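Serpin (Taeniopygia guttata, PDB 5HGC) binds the steroid hormone cortisol and, as a member of the serpin family, probably acts as an inhibitor of serine proteases. Local coordinates at residues 45-50 and 121-126; 113-118 and 304-309. All blocks are in the same frame, centred on the assembly; numbering follows the deposited sequence.

Contact 1: 45-50 and 121-126; sequences AFAMLA and ALYQLE
Met48 lies across the ring of Tyr123, and the two side chains meet obliquely. Met48 CB stands over one face of the ring in a CH-pi contact, 3.7 Å from the Tyr123 centroid and offset toward the rim. With CG anti to the backbone N of Met48 (chi1 -171°), the next carbon slides over the root of the ring, where Met48 CG is 3.5 Å from Tyr123 CG. Bends at chi2 and chi3 then carry the thioether off the aromatic and across Leu125 at about a right angle, with Met48 SD 4.0 Å from Leu125 CD1. A flexible, unbranched methionine suits this place, because one chain can follow a flat ring and then turn to a branched leucine. At the far end of the ring the small methyl of Ala47 lets the phenol come close: Ala47 CB is 3.3 Å from Tyr123 OH. The hydroxyl of this buried tyrosine is hydrogen-bonded to His78 ND1, so its polarity is satisfied on helix 74-89, and His78 in turn belongs to the amino-sugar pocket. A leucine in place of Tyr123 would probably strip Met48 of its aromatic face and leave His78 ND1 without its hydroxyl mate. Tyr123 closes helix 113-123; Gln124 follows with positive phi (49°), and the chain turns by way of Leu125 into strand 126-130, which pairs in parallel with strand 100-106. The tyrosine thus packs against two helices, 39-52, which supplies Ala47 and Met48, and 74-89, whose Phe81 and Ile85 also touch it.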
loop_
_atom_site.group_PDB
_atom_site.type_symbol
_atom_site.label_atom_id
_atom_site.label_comp_id
_atom_site.label_asym_id
_atom_site.label_seq_id
_atom_site.Cartn_x
_atom_site.Cartn_y
_atom_site.Cartn_z
ATOM N N ALA A 45 4.585 8.636 4.537
ATOM C CA ALA A 45 5.715 8.633 5.469
ATOM C C ALA A 45 6.785 9.594 4.942
ATOM O O ALA A 45 7.271 10.443 5.701
ATOM C CB ALA A 45 6.286 7.245 5.672
ATOM N N PHE A 46 7.073 9.543 3.633
ATOM C CA PHE A 46 8.072 10.433 3.029
ATOM C C PHE A 46 7.725 11.884 2.897
ATOM O O PHE A 46 8.603 12.730 3.060
ATOM C CB PHE A 46 8.646 9.856 1.731
ATOM C CG PHE A 46 9.756 8.916 2.010
ATOM C CD1 PHE A 46 9.485 7.598 2.349
ATOM C CD2 PHE A 46 11.050 9.387 2.100
ATOM C CE1 PHE A 46 10.520 6.757 2.744
ATOM C CE2 PHE A 46 12.095 8.558 2.477
ATOM C CZ PHE A 46 11.837 7.238 2.796
ATOM N N ALA A 47 6.458 12.186 2.642
ATOM C CA ALA A 47 6.032 13.569 2.541
ATOM C C ALA A 47 6.229 14.188 3.916
ATOM O O ALA A 47 6.717 15.303 4.048
ATOM C CB ALA A 47 4.578 13.650 2.128
ATOM N N MET A 48 5.906 13.412 4.945
ATOM C CA MET A 48 6.127 13.815 6.304
ATOM C C MET A 48 7.607 14.154 6.594
ATOM O O MET A 48 7.872 15.205 7.191
ATOM C CB MET A 48 5.584 12.732 7.190
ATOM C CG MET A 48 5.536 13.071 8.644
ATOM S SD MET A 48 6.344 11.698 9.433
ATOM C CE MET A 48 8.015 12.316 9.378
ATOM N N LEU A 49 8.566 13.330 6.146
ATOM C CA LEU A 49 9.971 13.742 6.224
ATOM C C LEU A 49 10.238 15.053 5.541
ATOM O O LEU A 49 11.024 15.886 6.034
ATOM C CB LEU A 49 10.932 12.726 5.642
ATOM C CG LEU A 49 11.248 11.517 6.507
ATOM C CD1 LEU A 49 12.367 10.784 5.795
ATOM C CD2 LEU A 49 11.697 11.893 7.914
ATOM N N ALA A 50 9.590 15.265 4.404
ATOM C CA ALA A 50 9.775 16.528 3.697
ATOM C C ALA A 50 9.472 17.749 4.594
ATOM O O ALA A 50 10.072 18.811 4.397
ATOM C CB ALA A 50 8.954 16.571 2.430
ATOM N N ALA A 121 0.344 17.328 13.640
ATOM C CA ALA A 121 -0.896 17.947 13.166
ATOM C C ALA A 121 -1.189 17.446 11.776
ATOM O O ALA A 121 -2.315 17.025 11.519
ATOM C CB ALA A 121 -0.813 19.487 13.178
ATOM N N LEU A 122 -0.181 17.444 10.900
ATOM C CA LEU A 122 -0.410 17.067 9.509
ATOM C C LEU A 122 -0.508 15.567 9.262
ATOM O O LEU A 122 -1.314 15.117 8.455
ATOM C CB LEU A 122 0.629 17.682 8.586
ATOM C CG LEU A 122 0.553 19.192 8.386
ATOM C CD1 LEU A 122 1.847 19.683 7.701
ATOM C CD2 LEU A 122 -0.675 19.541 7.555
ATOM N N TYR A 123 0.310 14.795 9.966
ATOM C CA TYR A 123 0.617 13.445 9.547
ATOM C C TYR A 123 0.387 12.512 10.681
ATOM O O TYR A 123 0.731 11.347 10.582
ATOM C CB TYR A 123 2.058 13.327 9.055
ATOM C CG TYR A 123 2.289 13.967 7.699
ATOM C CD1 TYR A 123 1.871 13.321 6.518
ATOM C CD2 TYR A 123 2.897 15.213 7.579
ATOM C CE1 TYR A 123 2.031 13.921 5.264
ATOM C CE2 TYR A 123 3.090 15.808 6.341
ATOM C CZ TYR A 123 2.634 15.174 5.181
ATOM O OH TYR A 123 2.822 15.746 3.938
ATOM N N GLN A 124 -0.177 12.998 11.788
ATOM C CA GLN A 124 -0.338 12.140 12.990
ATOM C C GLN A 124 0.965 11.382 13.404
ATOM O O GLN A 124 0.889 10.259 13.875
ATOM C CB GLN A 124 -1.497 11.132 12.841
ATOM C CG GLN A 124 -2.782 11.553 12.078
ATOM C CD GLN A 124 -3.739 10.338 11.766
ATOM O OE1 GLN A 124 -3.294 9.168 11.590
ATOM N NE2 GLN A 124 -5.053 10.620 11.689
ATOM N N LEU A 125 2.143 11.965 13.201
ATOM C CA LEU A 125 3.403 11.334 13.600
ATOM C C LEU A 125 3.521 11.102 15.108
ATOM O O LEU A 125 3.261 12.016 15.961
ATOM C CB LEU A 125 4.608 12.162 13.147
ATOM C CG LEU A 125 5.956 11.710 13.762
ATOM C CD1 LEU A 125 6.387 10.382 13.167
ATOM C CD2 LEU A 125 7.081 12.738 13.585
ATOM N N GLU A 126 3.936 9.875 15.429
ATOM C CA GLU A 126 4.471 9.588 16.777
ATOM C C GLU A 126 5.958 9.447 16.640
ATOM O O GLU A 126 6.399 8.650 15.797
ATOM C CB GLU A 126 3.912 8.294 17.377
ATOM C CG GLU A 126 2.415 8.401 17.563
ATOM C CD GLU A 126 1.768 7.233 18.281
ATOM O OE1 GLU A 126 2.294 6.098 18.290
ATOM O OE2 GLU A 126 0.700 7.459 18.873
#

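Contact 2: 113-118 and 304-309; sequences RKFLDD and SGITGS. With BDG (2,6-diamino-2,6-dideoxy-alpha-D-glucopyranose), chain F.
The first turn of helix 113-123 packs here on the short helix 304-307, beside the site where a diamino sugar is bound. The contact turns on Phe115 and Ile306, whose side chains lie side by side and point the same way. Ile306 CG1 sits squarely over the middle of the Phe115 ring, 3.6 Å from its centroid and only 7° off the ring normal, a well-centred CH-pi contact. The branches of the isoleucine spread over the same ring: Ile306 CG2 is 3.8 Å from Phe115 CD2, while Ile306 CD1 comes within 3.9 Å of Phe115 CZ. A beta-branched residue suits the place because its two arms cover a broad aromatic surface. Phe115 presents that surface with CG anti to its own backbone N (chi1 177°), which swings the ring round to lie with one face against Ile306. Closer to the backbone, Gly305 O lies 3.2 Å from Phe115 CB. Beyond the interface the short helix ends in an ST turn, Ser309 N donating to Thr307 OG1 (3.0 Å), with Gly308 taking up the positive phi. On helix 113-123, Asp118 accepts a hydrogen bond from the amino group N2 of the sugar, 2.7 Å from Asp118 OD2, a site it shares with Leu51, Glu74, Lys75 and His78. The chemistry therefore divides: Phe115 meets the short helix through packing and CH-pi attraction, chiefly with Ile306, which is also backbone-bonded to Leu112, whereas the carboxylate of Asp118 serves the ligand, where its negative charge would probably suit an amino group that may be protonated.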
loop_
_atom_site.group_PDB
_atom_site.type_symbol
_atom_site.label_atom_id
_atom_site.label_comp_id
_atom_site.label_asym_id
_atom_site.label_seq_id
_atom_site.Cartn_x
_atom_site.Cartn_y
_atom_site.Cartn_z
ATOM N N ARG A 113 10.600 21.128 18.552
ATOM C CA ARG A 113 9.193 21.188 18.787
ATOM C C ARG A 113 8.400 21.486 17.512
ATOM O O ARG A 113 7.292 20.929 17.322
ATOM C CB ARG A 113 8.887 22.262 19.830
ATOM C CG ARG A 113 7.389 22.532 20.052
ATOM C CD ARG A 113 6.669 21.302 20.622
ATOM N NE ARG A 113 7.124 21.011 21.977
ATOM C CZ ARG A 113 6.936 19.855 22.642
ATOM N NH1 ARG A 113 6.285 18.840 22.079
ATOM N NH2 ARG A 113 7.431 19.723 23.895
ATOM N N LYS A 114 8.973 22.333 16.635
ATOM C CA LYS A 114 8.281 22.786 15.439
ATOM C C LYS A 114 8.017 21.545 14.576
ATOM O O LYS A 114 6.900 21.337 14.122
ATOM C CB LYS A 114 9.158 23.795 14.721
ATOM C CG LYS A 114 8.936 23.970 13.226
ATOM C CD LYS A 114 10.112 24.769 12.684
ATOM C CE LYS A 114 9.879 25.276 11.256
ATOM N NZ LYS A 114 8.727 26.245 11.185
ATOM N N PHE A 115 9.031 20.685 14.415
ATOM C CA PHE A 115 8.838 19.491 13.603
ATOM C C PHE A 115 7.851 18.501 14.262
ATOM O O PHE A 115 6.951 17.947 13.597
ATOM C CB PHE A 115 10.153 18.784 13.306
ATOM C CG PHE A 115 9.963 17.522 12.538
ATOM C CD1 PHE A 115 9.667 17.565 11.212
ATOM C CD2 PHE A 115 10.000 16.301 13.162
ATOM C CE1 PHE A 115 9.440 16.408 10.497
ATOM C CE2 PHE A 115 9.778 15.126 12.445
ATOM C CZ PHE A 115 9.525 15.175 11.093
ATOM N N LEU A 116 8.017 18.269 15.556
ATOM C CA LEU A 116 7.091 17.371 16.227
ATOM C C LEU A 116 5.628 17.839 16.131
ATOM O O LEU A 116 4.769 16.998 15.990
ATOM C CB LEU A 116 7.463 17.168 17.670
ATOM C CG LEU A 116 8.855 16.562 17.838
ATOM C CD1 LEU A 116 9.245 16.611 19.312
ATOM C CD2 LEU A 116 8.894 15.134 17.353
ATOM N N ASP A 117 5.364 19.163 16.180
ATOM C CA ASP A 117 3.991 19.693 16.189
ATOM C C ASP A 117 3.454 19.615 14.745
ATOM O O ASP A 117 2.403 19.100 14.524
ATOM C CB ASP A 117 3.958 21.132 16.717
ATOM C CG ASP A 117 3.957 21.234 18.278
ATOM O OD1 ASP A 117 3.823 20.206 19.011
ATOM O OD2 ASP A 117 4.054 22.396 18.798
ATOM N N ASP A 118 4.211 20.100 13.772
ATOM C CA ASP A 118 3.823 20.091 12.386
ATOM C C ASP A 118 3.531 18.684 11.910
ATOM O O ASP A 118 2.489 18.426 11.277
ATOM C CB ASP A 118 4.962 20.690 11.596
ATOM C CG ASP A 118 5.044 22.236 11.760
ATOM O OD1 ASP A 118 4.157 22.813 12.466
ATOM O OD2 ASP A 118 5.959 22.870 11.166
ATOM N N SER A 304 17.505 19.601 8.790
ATOM C CA SER A 304 17.724 20.582 9.849
ATOM C C SER A 304 16.410 21.061 10.446
ATOM O O SER A 304 16.397 21.487 11.599
ATOM C CB SER A 304 18.593 21.754 9.381
ATOM O OG SER A 304 17.937 22.519 8.377
ATOM N N GLY A 305 15.317 20.951 9.670
ATOM C CA GLY A 305 13.965 21.151 10.148
ATOM C C GLY A 305 13.527 20.165 11.202
ATOM O O GLY A 305 12.528 20.427 11.903
ATOM N N ILE A 306 14.250 19.045 11.353
ATOM C CA ILE A 306 13.925 18.035 12.434
ATOM C C ILE A 306 14.694 18.283 13.732
ATOM O O ILE A 306 14.109 18.343 14.808
ATOM C CB ILE A 306 14.051 16.554 11.934
ATOM C CG1 ILE A 306 13.128 16.344 10.679
ATOM C CG2 ILE A 306 13.735 15.531 13.031
ATOM C CD1 ILE A 306 13.304 15.022 9.961
ATOM N N THR A 307 16.013 18.450 13.622
ATOM C CA THR A 307 16.903 18.483 14.800
ATOM C C THR A 307 17.368 19.912 15.075
ATOM O O THR A 307 17.870 20.193 16.146
ATOM C CB THR A 307 18.173 17.618 14.577
ATOM O OG1 THR A 307 18.929 18.190 13.508
ATOM C CG2 THR A 307 17.822 16.250 14.197
ATOM N N GLY A 308 17.160 20.815 14.115
ATOM C CA GLY A 308 17.804 22.123 14.135
ATOM C C GLY A 308 19.267 22.177 13.693
ATOM O O GLY A 308 19.854 23.261 13.703
ATOM N N SER A 309 19.890 21.041 13.344
ATOM C CA SER A 309 21.268 21.077 12.810
ATOM C C SER A 309 21.347 20.142 11.650
ATOM O O SER A 309 20.487 19.271 11.513
ATOM C CB SER A 309 22.342 20.678 13.852
ATOM O OG SER A 309 21.961 20.936 15.203
HETATM C C5 BDG F . 4.087 24.068 4.769
HETATM O O5 BDG F . 5.423 23.498 4.939
HETATM C C1 BDG F . 6.237 23.927 6.091
HETATM O O1 BDG F . 7.452 23.130 6.208
HETATM C C2 BDG F . 5.414 24.098 7.425
HETATM N N2 BDG F . 6.152 23.677 8.611
HETATM C C3 BDG F . 3.949 23.540 7.348
HETATM O O3 BDG F . 3.182 23.720 8.581
HETATM C C4 BDG F . 3.241 24.113 6.072
HETATM O O4 BDG F . 1.967 23.532 5.780
HETATM C C6 BDG F . 4.100 25.489 4.155
HETATM N N6 BDG F . 5.092 25.652 3.102
#

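How the contacts relate
From the N terminus, helix 39-52 comes first, then the start of helix 113-123, then the end of that helix with the turn beyond it, and much later helix 304-307. Contact 1 closes a loop of 70 residues and contact 2 one of 185; because their segments alternate, the two loops cross instead of nesting. Helix 113-123 serves both, its opening turn in contact 2 and its last in contact 1. The contacts also touch directly: Met48 CE is 3.7 Å from Phe115 CZ, Leu125 CD2 packs on Phe115, and Leu49 CD2 on Ile306. Together they tie helices 39-52, 113-123 and 304-307 into one apolar cluster.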